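PDB 4FLN: protease Do-like 2, chloroplastic, which acts as a chloroplast serine endopeptidase that makes the primary cut in the photodamaged D1 protein of photosystem II. Local coordinates for residues P370-V375 against Y493-E498; A376-T381 against V417-V422. All coordinates share one frame; numbering follows the deposited sequence.

Contact 1 of 2, residues P370-V375 against Y493-E498; sequences PSYIIV and YGIPSE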
ATOM      1  N   PRO B 370     -14.375 -33.636  -0.150  1.00 66.18           N
ATOM      2  CA  PRO B 370     -13.240 -34.112  -0.946  1.00 47.69           C
ATOM      3  C   PRO B 370     -12.626 -35.358  -0.336  1.00 47.37           C
ATOM      4  O   PRO B 370     -12.588 -35.509   0.885  1.00 46.95           O
ATOM      5  CB  PRO B 370     -12.254 -32.950  -0.878  1.00 44.93           C
ATOM      6  CG  PRO B 370     -12.557 -32.288   0.401  1.00 54.89           C
ATOM      7  CD  PRO B 370     -14.030 -32.441   0.639  1.00 58.24           C
ATOM      8  N   SER B 371     -12.161 -36.252  -1.194  1.00 50.31           N
ATOM      9  CA  SER B 371     -11.620 -37.523  -0.756  1.00 51.31           C
ATOM     10  C   SER B 371     -10.276 -37.330  -0.080  1.00 54.57           C
ATOM     11  O   SER B 371      -9.525 -36.405  -0.406  1.00 48.19           O
ATOM     12  CB  SER B 371     -11.447 -38.445  -1.954  1.00 53.73           C
ATOM     13  OG  SER B 371     -12.601 -38.406  -2.766  1.00 55.53           O
ATOM     14  N   TYR B 372      -9.986 -38.193   0.886  1.00 58.40           N
ATOM     15  CA  TYR B 372      -8.666 -38.221   1.489  1.00 56.33           C
ATOM     16  C   TYR B 372      -8.335 -39.587   2.066  1.00 55.48           C
ATOM     17  O   TYR B 372      -9.224 -40.325   2.483  1.00 65.62           O
ATOM     18  CB  TYR B 372      -8.507 -37.110   2.532  1.00 58.35           C
ATOM     19  CG  TYR B 372      -9.140 -37.372   3.875  1.00 61.60           C
ATOM     20  CD1 TYR B 372      -8.384 -37.873   4.930  1.00 60.59           C
ATOM     21  CD2 TYR B 372     -10.481 -37.091   4.102  1.00 60.61           C
ATOM     22  CE1 TYR B 372      -8.951 -38.104   6.168  1.00 65.31           C
ATOM     23  CE2 TYR B 372     -11.057 -37.317   5.339  1.00 64.34           C
ATOM     24  CZ  TYR B 372     -10.288 -37.823   6.370  1.00 67.80           C
ATOM     25  OH  TYR B 372     -10.852 -38.054   7.602  1.00 71.92           O
ATOM     26  N   ILE B 373      -7.051 -39.925   2.058  1.00 52.80           N
ATOM     27  CA  ILE B 373      -6.564 -41.137   2.699  1.00 52.84           C
ATOM     28  C   ILE B 373      -5.219 -40.845   3.368  1.00 51.39           C
ATOM     29  O   ILE B 373      -4.398 -40.101   2.826  1.00 48.86           O
ATOM     30  CB  ILE B 373      -6.481 -42.321   1.698  1.00 44.37           C
ATOM     31  CG1 ILE B 373      -5.994 -43.589   2.393  1.00 51.11           C
ATOM     32  CG2 ILE B 373      -5.596 -41.977   0.515  1.00 41.53           C
ATOM     33  CD1 ILE B 373      -6.079 -44.829   1.520  1.00 59.20           C
ATOM     34  N   ILE B 374      -5.014 -41.402   4.557  1.00 49.46           N
ATOM     35  CA  ILE B 374      -3.797 -41.157   5.326  1.00 47.34           C
ATOM     36  C   ILE B 374      -3.051 -42.454   5.621  1.00 51.09           C
ATOM     37  O   ILE B 374      -3.606 -43.384   6.200  1.00 57.43           O
ATOM     38  CB  ILE B 374      -4.115 -40.453   6.656  1.00 51.41           C
ATOM     39  CG1 ILE B 374      -5.038 -39.259   6.421  1.00 52.14           C
ATOM     40  CG2 ILE B 374      -2.841 -39.986   7.344  1.00 50.46           C
ATOM     41  CD1 ILE B 374      -5.340 -38.466   7.673  1.00 50.37           C
ATOM     42  N   VAL B 375      -1.795 -42.519   5.203  1.00 62.40           N
ATOM     43  CA  VAL B 375      -0.958 -43.684   5.469  1.00 64.87           C
ATOM     44  C   VAL B 375       0.313 -43.254   6.181  1.00 61.55           C
ATOM     45  O   VAL B 375       1.058 -42.418   5.678  1.00 59.48           O
ATOM     46  CB  VAL B 375      -0.541 -44.408   4.176  1.00 61.75           C
ATOM     47  CG1 VAL B 375      -0.209 -45.855   4.485  1.00 59.42           C
ATOM     48  CG2 VAL B 375      -1.638 -44.326   3.136  1.00 63.39           C
ATOM     49  N   TYR B 493      -3.178 -35.739  16.353  1.00 82.61           N
ATOM     50  CA  TYR B 493      -3.204 -34.558  15.483  1.00 80.66           C
ATOM     51  C   TYR B 493      -4.351 -33.526  15.502  1.00 96.76           C
ATOM     52  O   TYR B 493      -4.084 -32.326  15.468  1.00112.56           O
ATOM     53  CB  TYR B 493      -2.709 -34.897  14.074  1.00 64.67           C
ATOM     54  CG  TYR B 493      -1.202 -34.878  14.068  1.00 63.42           C
ATOM     55  CD1 TYR B 493      -0.473 -35.993  14.467  1.00 61.13           C
ATOM     56  CD2 TYR B 493      -0.506 -33.718  13.753  1.00 62.27           C
ATOM     57  CE1 TYR B 493       0.907 -35.967  14.504  1.00 55.21           C
ATOM     58  CE2 TYR B 493       0.876 -33.685  13.785  1.00 66.74           C
ATOM     59  CZ  TYR B 493       1.574 -34.814  14.163  1.00 63.66           C
ATOM     60  OH  TYR B 493       2.944 -34.791  14.194  1.00 66.94           O
ATOM     61  N   GLY B 494      -5.607 -33.958  15.529  1.00 93.90           N
ATOM     62  CA  GLY B 494      -5.972 -35.353  15.510  1.00 95.23           C
ATOM     63  C   GLY B 494      -7.255 -35.448  14.714  1.00 95.57           C
ATOM     64  O   GLY B 494      -8.021 -34.484  14.587  1.00 87.08           O
ATOM     65  N   ILE B 495      -7.497 -36.631  14.174  1.00 94.81           N
ATOM     66  CA  ILE B 495      -8.423 -36.757  13.072  1.00 87.30           C
ATOM     67  C   ILE B 495      -9.315 -37.961  13.306  1.00 87.82           C
ATOM     68  O   ILE B 495      -8.864 -39.000  13.794  1.00 91.40           O
ATOM     69  CB  ILE B 495      -7.645 -36.891  11.737  1.00 78.87           C
ATOM     70  CG1 ILE B 495      -6.495 -35.877  11.683  1.00 76.26           C
ATOM     71  CG2 ILE B 495      -8.558 -36.705  10.543  1.00 80.96           C
ATOM     72  CD1 ILE B 495      -5.619 -35.987  10.448  1.00 72.98           C
ATOM     73  N   PRO B 496     -10.598 -37.818  12.965  1.00 83.79           N
ATOM     74  CA  PRO B 496     -11.610 -38.849  13.199  1.00 78.79           C
ATOM     75  C   PRO B 496     -11.300 -40.157  12.489  1.00 76.74           C
ATOM     76  O   PRO B 496     -11.384 -41.219  13.105  1.00 75.83           O
ATOM     77  CB  PRO B 496     -12.868 -38.229  12.592  1.00 79.03           C
ATOM     78  CG  PRO B 496     -12.634 -36.754  12.670  1.00 77.02           C
ATOM     79  CD  PRO B 496     -11.182 -36.579  12.420  1.00 76.79           C
ATOM     80  N   SER B 497     -10.933 -40.070  11.213  1.00 80.98           N
ATOM     81  CA  SER B 497     -10.832 -41.248  10.357  1.00 85.16           C
ATOM     82  C   SER B 497      -9.642 -41.204   9.408  1.00 79.04           C
ATOM     83  O   SER B 497      -9.209 -40.134   8.991  1.00 77.73           O
ATOM     84  CB  SER B 497     -12.119 -41.421   9.547  1.00 84.83           C
ATOM     85  OG  SER B 497     -11.872 -42.133   8.349  1.00 82.74           O
ATOM     86  N   GLU B 498      -9.132 -42.382   9.061  1.00 75.17           N
ATOM     87  CA  GLU B 498      -8.000 -42.499   8.150  1.00 74.43           C
ATOM     88  C   GLU B 498      -8.414 -42.121   6.738  1.00 72.81           C
ATOM     89  O   GLU B 498      -7.582 -41.722   5.919  1.00 72.54           O
ATOM     90  CB  GLU B 498      -7.471 -43.930   8.146  1.00 74.22           C
ATOM     91  CG  GLU B 498      -8.450 -44.940   7.593  1.00 84.69           C
ATOM     92  CD  GLU B 498      -7.815 -45.864   6.579  1.00 96.88           C
ATOM     93  OE1 GLU B 498      -8.562 -46.484   5.794  1.00 98.96           O
ATOM     94  OE2 GLU B 498      -6.570 -45.969   6.565  1.00103.54           O
TER
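The edge strand 373-375 of the second PDZ domain is met here by the loop that follows helix 479-493. The tie is sparse. Its one clear backbone hydrogen bond runs from Ile374 N to Glu498 O, at 2.9 Å. The N-H...O angle is only 135°, so the bond is bent; the donor lies in the plane of the carbonyl. The same oxygen also receives a CA-H...O contact from Ile373 CA at 3.4 Å, so it faces two successive residues of the strand. Ile373 also pairs through its backbone with Phe380, which sets the strand into the PDZ sheet. The loop touches this edge without forming a regular strand.

Side chains widen the join. Ile374 and Ile495 meet end on, with their CD1 atoms 3.7 Å apart. In both, CG1 lies anti to the carbonyl carbon. In Tyr372 a chi1 of 79° sets CG between N and C. This sends the ring out to the loop. Ser497 O approaches the ring from its edge, 3.0 Å from Tyr372 OH. Ile495 CG2 comes to 4.0 Å of that same Tyr372 hydroxyl. Ile374 CG1 meets another part of the ring edge. Trp66 packs edge-to-face with the Tyr372 ring and also touches Ile495. The side chain of Glu498 starts out away from the strand; its close contacts there are made by the carbonyl oxygen.

Contact 2 of 2, residues A376-T381 against V417-V422; sequences AGLVFT and VILSQV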
ATOM      1  N   ALA B 376       0.561 -43.825   7.351  1.00 60.36           N
ATOM      2  CA  ALA B 376       1.763 -43.501   8.102  1.00 57.50           C
ATOM      3  C   ALA B 376       1.867 -41.987   8.323  1.00 54.32           C
ATOM      4  O   ALA B 376       2.964 -41.413   8.373  1.00 47.52           O
ATOM      5  CB  ALA B 376       2.993 -44.038   7.379  1.00 53.55           C
ATOM      6  N   GLY B 377       0.715 -41.340   8.459  1.00 46.12           N
ATOM      7  CA  GLY B 377       0.685 -39.908   8.670  1.00 45.56           C
ATOM      8  C   GLY B 377       0.811 -39.139   7.368  1.00 54.82           C
ATOM      9  O   GLY B 377       0.753 -37.906   7.373  1.00 61.60           O
ATOM     10  N   LEU B 378       0.977 -39.854   6.251  1.00 45.08           N
ATOM     11  CA  LEU B 378       1.064 -39.189   4.951  1.00 52.55           C
ATOM     12  C   LEU B 378      -0.343 -38.925   4.427  1.00 48.23           C
ATOM     13  O   LEU B 378      -1.110 -39.851   4.165  1.00 46.60           O
ATOM     14  CB  LEU B 378       1.861 -40.011   3.926  1.00 51.17           C
ATOM     15  CG  LEU B 378       3.308 -40.468   4.174  1.00 51.04           C
ATOM     16  CD1 LEU B 378       4.062 -40.513   2.859  1.00 50.65           C
ATOM     17  CD2 LEU B 378       4.043 -39.605   5.185  1.00 46.60           C
ATOM     18  N   VAL B 379      -0.672 -37.652   4.264  1.00 36.14           N
ATOM     19  CA  VAL B 379      -2.033 -37.269   3.937  1.00 47.78           C
ATOM     20  C   VAL B 379      -2.187 -36.988   2.448  1.00 53.25           C
ATOM     21  O   VAL B 379      -1.533 -36.089   1.902  1.00 58.06           O
ATOM     22  CB  VAL B 379      -2.468 -36.046   4.766  1.00 53.62           C
ATOM     23  CG1 VAL B 379      -3.740 -35.452   4.223  1.00 43.96           C
ATOM     24  CG2 VAL B 379      -2.639 -36.441   6.221  1.00 63.02           C
ATOM     25  N   PHE B 380      -3.049 -37.770   1.801  1.00 49.41           N
ATOM     26  CA  PHE B 380      -3.299 -37.648   0.364  1.00 52.08           C
ATOM     27  C   PHE B 380      -4.695 -37.081   0.026  1.00 51.68           C
ATOM     28  O   PHE B 380      -5.696 -37.478   0.617  1.00 53.62           O
ATOM     29  CB  PHE B 380      -3.130 -39.013  -0.315  1.00 44.15           C
ATOM     30  CG  PHE B 380      -1.746 -39.589  -0.206  1.00 44.79           C
ATOM     31  CD1 PHE B 380      -0.706 -39.075  -0.959  1.00 48.30           C
ATOM     32  CD2 PHE B 380      -1.492 -40.666   0.618  1.00 52.96           C
ATOM     33  CE1 PHE B 380       0.561 -39.610  -0.879  1.00 45.20           C
ATOM     34  CE2 PHE B 380      -0.224 -41.206   0.707  1.00 52.64           C
ATOM     35  CZ  PHE B 380       0.804 -40.674  -0.043  1.00 49.74           C
ATOM     36  N   THR B 381      -4.752 -36.144  -0.917  1.00 41.20           N
ATOM     37  CA  THR B 381      -6.017 -35.736  -1.537  1.00 46.42           C
ATOM     38  C   THR B 381      -5.830 -35.499  -3.028  1.00 53.40           C
ATOM     39  O   THR B 381      -4.700 -35.304  -3.499  1.00 53.51           O
ATOM     40  CB  THR B 381      -6.587 -34.430  -0.964  1.00 45.26           C
ATOM     41  OG1 THR B 381      -5.515 -33.522  -0.698  1.00 55.17           O
ATOM     42  CG2 THR B 381      -7.364 -34.676   0.292  1.00 44.72           C
ATOM     43  N   VAL B 417      -3.051 -37.026  -7.738  1.00 40.14           N
ATOM     44  CA  VAL B 417      -3.084 -37.249  -6.310  1.00 41.56           C
ATOM     45  C   VAL B 417      -1.891 -36.544  -5.699  1.00 51.32           C
ATOM     46  O   VAL B 417      -0.755 -36.706  -6.156  1.00 52.17           O
ATOM     47  CB  VAL B 417      -3.018 -38.736  -5.968  1.00 39.46           C
ATOM     48  CG1 VAL B 417      -3.189 -38.931  -4.461  1.00 43.69           C
ATOM     49  CG2 VAL B 417      -4.077 -39.495  -6.739  1.00 34.67           C
ATOM     50  N   ILE B 418      -2.146 -35.740  -4.679  1.00 45.82           N
ATOM     51  CA  ILE B 418      -1.056 -35.052  -4.032  1.00 43.62           C
ATOM     52  C   ILE B 418      -0.926 -35.448  -2.577  1.00 48.13           C
ATOM     53  O   ILE B 418      -1.888 -35.843  -1.923  1.00 50.40           O
ATOM     54  CB  ILE B 418      -1.192 -33.527  -4.119  1.00 42.12           C
ATOM     55  CG1 ILE B 418      -2.348 -33.054  -3.244  1.00 55.06           C
ATOM     56  CG2 ILE B 418      -1.372 -33.085  -5.560  1.00 34.06           C
ATOM     57  CD1 ILE B 418      -2.148 -31.662  -2.701  1.00 60.52           C
ATOM     58  N   LEU B 419       0.297 -35.349  -2.092  1.00 50.90           N
ATOM     59  CA  LEU B 419       0.583 -35.451  -0.690  1.00 47.73           C
ATOM     60  C   LEU B 419       0.586 -34.016  -0.199  1.00 50.15           C
ATOM     61  O   LEU B 419       1.487 -33.248  -0.532  1.00 48.76           O
ATOM     62  CB  LEU B 419       1.974 -36.046  -0.551  1.00 47.69           C
ATOM     63  CG  LEU B 419       2.639 -35.964   0.808  1.00 41.49           C
ATOM     64  CD1 LEU B 419       1.702 -36.532   1.840  1.00 49.18           C
ATOM     65  CD2 LEU B 419       3.917 -36.743   0.757  1.00 40.40           C
ATOM     66  N   SER B 420      -0.419 -33.641   0.583  1.00 47.83           N
ATOM     67  CA  SER B 420      -0.510 -32.254   1.056  1.00 55.00           C
ATOM     68  C   SER B 420       0.424 -31.961   2.238  1.00 50.16           C
ATOM     69  O   SER B 420       1.277 -31.079   2.149  1.00 53.71           O
ATOM     70  CB  SER B 420      -1.957 -31.818   1.333  1.00 58.25           C
ATOM     71  OG  SER B 420      -2.723 -32.861   1.901  1.00 63.31           O
ATOM     72  N   GLN B 421       0.243 -32.676   3.345  1.00 44.28           N
ATOM     73  CA  GLN B 421       1.157 -32.572   4.481  1.00 50.84           C
ATOM     74  C   GLN B 421       1.524 -33.961   5.016  1.00 57.32           C
ATOM     75  O   GLN B 421       0.876 -34.956   4.689  1.00 61.52           O
ATOM     76  CB  GLN B 421       0.529 -31.723   5.596  1.00 51.76           C
ATOM     77  CG  GLN B 421      -0.604 -32.420   6.345  1.00 58.31           C
ATOM     78  CD  GLN B 421      -1.540 -31.456   7.047  1.00 64.36           C
ATOM     79  OE1 GLN B 421      -2.581 -31.095   6.502  1.00 75.21           O
ATOM     80  NE2 GLN B 421      -1.184 -31.042   8.266  1.00 61.57           N
ATOM     81  N   VAL B 422       2.575 -34.030   5.826  1.00 55.70           N
ATOM     82  CA  VAL B 422       2.882 -35.253   6.561  1.00 52.16           C
ATOM     83  C   VAL B 422       2.699 -34.978   8.041  1.00 53.74           C
ATOM     84  O   VAL B 422       3.303 -34.059   8.574  1.00 59.48           O
ATOM     85  CB  VAL B 422       4.336 -35.718   6.346  1.00 45.10           C
ATOM     86  CG1 VAL B 422       4.663 -36.850   7.296  1.00 43.57           C
ATOM     87  CG2 VAL B 422       4.556 -36.152   4.909  1.00 45.42           C
TER
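Strands 378-381 and 417-422 form an antiparallel pair in the PDZ sheet, with a beta bulge in the second strand. Leu378 faces Val422 and Phe380 faces Leu419, so strand 417-422 fits one extra residue between these two pairs. Ser420, with psi at -60°, makes the kink. Val379 N hydrogen-bonds to Gln421 O at 3.1 Å, and Val379 O accepts from Ser420 N at 3.0 Å. Beyond the bulge, Thr381 and Ile418 exchange two backbone hydrogen bonds. The one from Ile418 N to Thr381 O is nearly straight, at 171°.

The tight face carries Leu378, Phe380, Leu419 and Val422. Leu378 CD2 is 3.5 Å from Val422 CG2, the two side chains running alongside each other. The Phe380 ring lies slantwise to Leu419, its CE1 3.8 Å from Leu419 CB. On the face of Thr381 and Ile418 the side chains are looser and more polar, though still buried. There Thr381 OG1 lies 4.1 Å from Ile418 CG1, and Ser420 OG gives a weak hydrogen bond to Val379 O.

Leu378 packs on Leu477 of strand 474-478, and Phe380 on Phe467 and Val439. Strands 373-375 and 437-442 flank the pair, and Gln71 NE2 of a second subunit hydrogen-bonds to Val422 O.

In the fold
From the N terminus, the chain passes the two protease barrels and the first PDZ domain before reaching residues 370-375. A short turn at 376-377 leads into strand 378-382, which pairs with strand 373-375. After 35 residues, largely loop and helix, strand 417-422 closes contact 2. The chain then adds the remaining strands of the sheet, helix 450-459 and helix 479-493. Only at 493-498 does it return to close contact 1. Contact 2 therefore sits wholly within the longer loop of contact 1. Their centres are about 9 Å apart. Contact 2 joins strands within the sheet, while contact 1 ties the loop after helix 479-493 to the edge of that sheet.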